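Local coordinates for pheromone cOB1/lipoprotein, YaeC family (Enterococcus faecalis, PDB 4EF1), which probably binds methionine, here held as selenomethionine, as the lipid-anchored substrate-binding protein of an uptake system, and is also the precursor of the pheromone cOB1, at residues W114-E122 against R135-I143. Residues are numbered along the deposited sequence; the frame is centred on the assembly and turned at random. Where two conformers were deposited one is given.
Sequences WPRVLTILE and RTTATFDDI. With MSE (selenomethionine), chain C.
Phe-140 sets its CE2 atom over one face of the Trp-114 indole, 3.5 Å from CD2. The five-membered ring of Trp-114 and the Phe-140 ring are inclined at 45°, an oblique pairing, while Thr-139 brings its methyl CG2 to the indole edge. Trp-114 suits this first helical turn because its broad face receives a ring while NE1 bonds to the carbonyl of Ser-108. Farther round Phe-140, Val-117 CG1 lies at the ring edge, 3.9 Å from CE1. Leu-118 points into the loop with its methyls divided: CD1 lies against Ala-138 CB (3.8 Å) and the Thr-139 carbonyl, and CD2 fits between Phe-140 and Ile-143. Small Ala-138 lets its CA come within 5.2 Å of Pro-115 CA; Pro-115 CG also touches Ala-138 O. At the far end, Glu-122 and Arg-135 form a nearly coplanar salt bridge from opposite directions. Arg-135 NH1 hydrogen-bonds to the syn lone pair of Glu-122 OE1 (2.8 Å, 162°); NH2 to OE2 is weak. Arg-135 is extended as far as NE, Glu-122 beyond CG (chi1 -176°). Arg-116, held by salt bridges to Asp-113 and Glu-195, donates from NH1 to selenomethionine OXT (2.9 Å), so this loop-backed helix contributes to the amino-acid pocket of a periplasmic-binding-protein fold.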
loop_
_atom_site.group_PDB
_atom_site.type_symbol
_atom_site.label_atom_id
_atom_site.label_comp_id
_atom_site.label_asym_id
_atom_site.label_seq_id
_atom_site.Cartn_x
_atom_site.Cartn_y
_atom_site.Cartn_z
ATOM N N TRP A 114 -2.813 -2.051 10.340
ATOM C CA TRP A 114 -2.532 -2.754 11.616
ATOM C C TRP A 114 -2.731 -4.238 11.550
ATOM O O TRP A 114 -1.895 -4.957 12.062
ATOM C CB TRP A 114 -3.307 -2.172 12.798
ATOM C CG TRP A 114 -2.925 -0.745 13.134
ATOM C CD1 TRP A 114 -1.926 0.039 12.565
ATOM C CD2 TRP A 114 -3.486 0.081 14.191
ATOM N NE1 TRP A 114 -1.847 1.253 13.170
ATOM C CE2 TRP A 114 -2.763 1.353 14.141
ATOM C CE3 TRP A 114 -4.491 -0.088 15.125
ATOM C CZ2 TRP A 114 -3.040 2.379 15.016
ATOM C CZ3 TRP A 114 -4.784 0.955 15.975
ATOM C CH2 TRP A 114 -4.086 2.171 15.918
ATOM N N PRO A 115 -3.825 -4.706 10.908
ATOM C CA PRO A 115 -4.000 -6.140 10.756
ATOM C C PRO A 115 -2.869 -6.889 10.033
ATOM O O PRO A 115 -2.718 -8.105 10.231
ATOM C CB PRO A 115 -5.299 -6.250 9.955
ATOM C CG PRO A 115 -6.085 -5.022 10.310
ATOM C CD PRO A 115 -5.002 -3.969 10.380
ATOM N N ARG A 116 -2.142 -6.182 9.192
ATOM C CA ARG A 116 -1.059 -6.740 8.404
ATOM C C ARG A 116 0.166 -7.102 9.264
ATOM O O ARG A 116 0.741 -8.155 9.080
ATOM C CB ARG A 116 -0.681 -5.767 7.301
ATOM C CG ARG A 116 -1.843 -5.315 6.407
ATOM C CD ARG A 116 -1.476 -4.342 5.323
ATOM N NE ARG A 116 -0.851 -4.941 4.136
ATOM C CZ ARG A 116 -0.408 -4.237 3.102
ATOM N NH1 ARG A 116 -0.595 -2.913 3.053
ATOM N NH2 ARG A 116 0.138 -4.858 2.076
ATOM N N VAL A 117 0.577 -6.226 10.176
ATOM C CA VAL A 117 1.654 -6.563 11.110
ATOM C C VAL A 117 1.181 -7.680 12.050
ATOM O O VAL A 117 1.953 -8.589 12.376
ATOM C CB VAL A 117 2.183 -5.345 11.907
ATOM C CG1 VAL A 117 1.181 -4.954 13.000
ATOM C CG2 VAL A 117 3.565 -5.663 12.508
ATOM N N LEU A 118 -0.101 -7.630 12.463
ATOM C CA LEU A 118 -0.670 -8.674 13.299
ATOM C C LEU A 118 -0.660 -10.055 12.574
ATOM O O LEU A 118 -0.303 -11.050 13.212
ATOM C CB LEU A 118 -2.089 -8.296 13.773
ATOM C CG LEU A 118 -2.203 -7.121 14.762
ATOM C CD1 LEU A 118 -3.640 -6.865 15.177
ATOM C CD2 LEU A 118 -1.378 -7.374 16.006
ATOM N N THR A 119 -1.018 -10.100 11.266
ATOM C CA THR A 119 -0.987 -11.358 10.502
ATOM C C THR A 119 0.471 -11.830 10.334
ATOM O O THR A 119 0.753 -13.026 10.375
ATOM C CB THR A 119 -1.618 -11.294 9.079
ATOM O OG1 THR A 119 -0.805 -10.522 8.179
ATOM C CG2 THR A 119 -3.068 -10.785 9.105
ATOM N N ILE A 120 1.394 -10.901 10.138
ATOM C CA ILE A 120 2.820 -11.295 10.006
ATOM C C ILE A 120 3.287 -11.994 11.329
ATOM O O ILE A 120 3.819 -13.081 11.303
ATOM C CB ILE A 120 3.721 -10.111 9.636
ATOM C CG1 ILE A 120 3.476 -9.675 8.187
ATOM C CG2 ILE A 120 5.213 -10.437 9.910
ATOM C CD1 ILE A 120 4.052 -8.317 7.859
ATOM N N LEU A 121 3.023 -11.354 12.472
ATOM C CA LEU A 121 3.438 -11.882 13.758
ATOM C C LEU A 121 2.702 -13.227 14.103
ATOM O O LEU A 121 3.321 -14.142 14.665
ATOM C CB LEU A 121 3.268 -10.830 14.869
ATOM C CG LEU A 121 4.160 -9.591 14.681
ATOM C CD1 LEU A 121 3.736 -8.483 15.624
ATOM C CD2 LEU A 121 5.661 -9.923 14.761
ATOM N N GLU A 122 1.415 -13.333 13.726
ATOM C CA GLU A 122 0.673 -14.597 13.838
ATOM C C GLU A 122 1.292 -15.712 12.968
ATOM O O GLU A 122 1.510 -16.834 13.452
ATOM C CB GLU A 122 -0.827 -14.403 13.479
ATOM C CG GLU A 122 -1.678 -15.652 13.658
ATOM C CD GLU A 122 -3.158 -15.375 13.906
ATOM O OE1 GLU A 122 -3.745 -14.595 13.165
ATOM O OE2 GLU A 122 -3.755 -16.000 14.795
ATOM N N ARG A 135 -11.569 -9.993 12.740
ATOM C CA ARG A 135 -10.247 -9.923 12.051
ATOM C C ARG A 135 -10.107 -8.871 10.957
ATOM O O ARG A 135 -8.993 -8.464 10.589
ATOM C CB ARG A 135 -9.879 -11.297 11.463
ATOM C CG ARG A 135 -9.608 -12.332 12.534
ATOM C CD ARG A 135 -9.256 -13.694 11.979
ATOM N NE ARG A 135 -8.727 -14.516 13.058
ATOM C CZ ARG A 135 -7.442 -14.609 13.415
ATOM N NH1 ARG A 135 -6.465 -13.961 12.767
ATOM N NH2 ARG A 135 -7.132 -15.402 14.432
ATOM N N THR A 136 -11.236 -8.425 10.438
ATOM C CA THR A 136 -11.272 -7.413 9.374
ATOM C C THR A 136 -10.760 -6.035 9.874
ATOM O O THR A 136 -10.097 -5.315 9.139
ATOM C CB THR A 136 -12.721 -7.304 8.798
ATOM O OG1 THR A 136 -13.626 -6.905 9.840
ATOM C CG2 THR A 136 -13.210 -8.679 8.222
ATOM N N THR A 137 -11.047 -5.722 11.141
ATOM C CA THR A 137 -10.671 -4.456 11.786
ATOM C C THR A 137 -9.745 -4.693 13.003
ATOM O O THR A 137 -9.867 -4.000 14.022
ATOM C CB THR A 137 -11.972 -3.756 12.274
ATOM O OG1 THR A 137 -12.613 -4.569 13.276
ATOM C CG2 THR A 137 -12.931 -3.538 11.120
ATOM N N ALA A 138 -8.815 -5.652 12.888
ATOM C CA ALA A 138 -7.995 -6.050 14.032
ATOM C C ALA A 138 -7.119 -4.892 14.510
ATOM O O ALA A 138 -6.562 -4.132 13.706
ATOM C CB ALA A 138 -7.163 -7.309 13.749
ATOM N N THR A 139 -7.047 -4.741 15.829
ATOM C CA THR A 139 -6.140 -3.770 16.465
ATOM C C THR A 139 -5.327 -4.500 17.538
ATOM O O THR A 139 -5.556 -5.698 17.839
ATOM C CB THR A 139 -6.878 -2.552 17.052
ATOM O OG1 THR A 139 -7.659 -2.957 18.209
ATOM C CG2 THR A 139 -7.792 -1.870 15.964
ATOM N N PHE A 140 -4.410 -3.757 18.157
ATOM C CA PHE A 140 -3.467 -4.314 19.136
ATOM C C PHE A 140 -4.169 -4.819 20.384
ATOM O O PHE A 140 -3.721 -5.787 21.013
ATOM C CB PHE A 140 -2.360 -3.319 19.421
ATOM C CG PHE A 140 -1.616 -2.920 18.173
ATOM C CD1 PHE A 140 -0.778 -3.810 17.556
ATOM C CD2 PHE A 140 -1.851 -1.672 17.563
ATOM C CE1 PHE A 140 -0.151 -3.485 16.379
ATOM C CE2 PHE A 140 -1.229 -1.343 16.385
ATOM C CZ PHE A 140 -0.367 -2.246 15.804
ATOM N N ASP A 141 -5.309 -4.218 20.690
ATOM C CA ASP A 141 -6.160 -4.686 21.770
ATOM C C ASP A 141 -6.733 -6.095 21.538
ATOM O O ASP A 141 -7.238 -6.720 22.481
ATOM C CB ASP A 141 -7.330 -3.714 22.018
ATOM C CG ASP A 141 -6.869 -2.339 22.500
ATOM O OD1 ASP A 141 -5.649 -2.019 22.402
ATOM O OD2 ASP A 141 -7.738 -1.563 22.972
ATOM N N ASP A 142 -6.719 -6.568 20.289
ATOM C CA ASP A 142 -7.259 -7.896 19.979
ATOM C C ASP A 142 -6.263 -9.036 20.202
ATOM O O ASP A 142 -6.639 -10.210 20.097
ATOM C CB ASP A 142 -7.784 -7.938 18.572
ATOM C CG ASP A 142 -8.965 -7.015 18.370
ATOM O OD1 ASP A 142 -9.849 -6.947 19.275
ATOM O OD2 ASP A 142 -9.021 -6.401 17.291
ATOM N N ILE A 143 -5.032 -8.696 20.573
ATOM C CA ILE A 143 -4.019 -9.708 20.835
ATOM C C ILE A 143 -4.377 -10.509 22.060
ATOM O O ILE A 143 -4.718 -9.953 23.096
ATOM C CB ILE A 143 -2.621 -9.083 21.022
ATOM C CG1 ILE A 143 -2.146 -8.450 19.728
ATOM C CG2 ILE A 143 -1.637 -10.122 21.537
ATOM C CD1 ILE A 143 -0.863 -7.660 19.924
HETATM N N MSE C 301 1.048 1.281 -1.447
HETATM C CA MSE C 301 0.549 1.049 -0.033
HETATM C C MSE C 301 0.419 -0.437 0.316
HETATM O O MSE C 301 -0.088 -1.218 -0.504
HETATM O OXT MSE C 301 0.748 -0.855 1.459
HETATM C CB MSE C 301 -0.763 1.784 0.239
HETATM C CG MSE C 301 -1.250 1.743 1.693
HETATM SE SE MSE C 301 -3.032 2.454 1.836
HETATM C CE MSE C 301 -2.671 4.371 1.440
#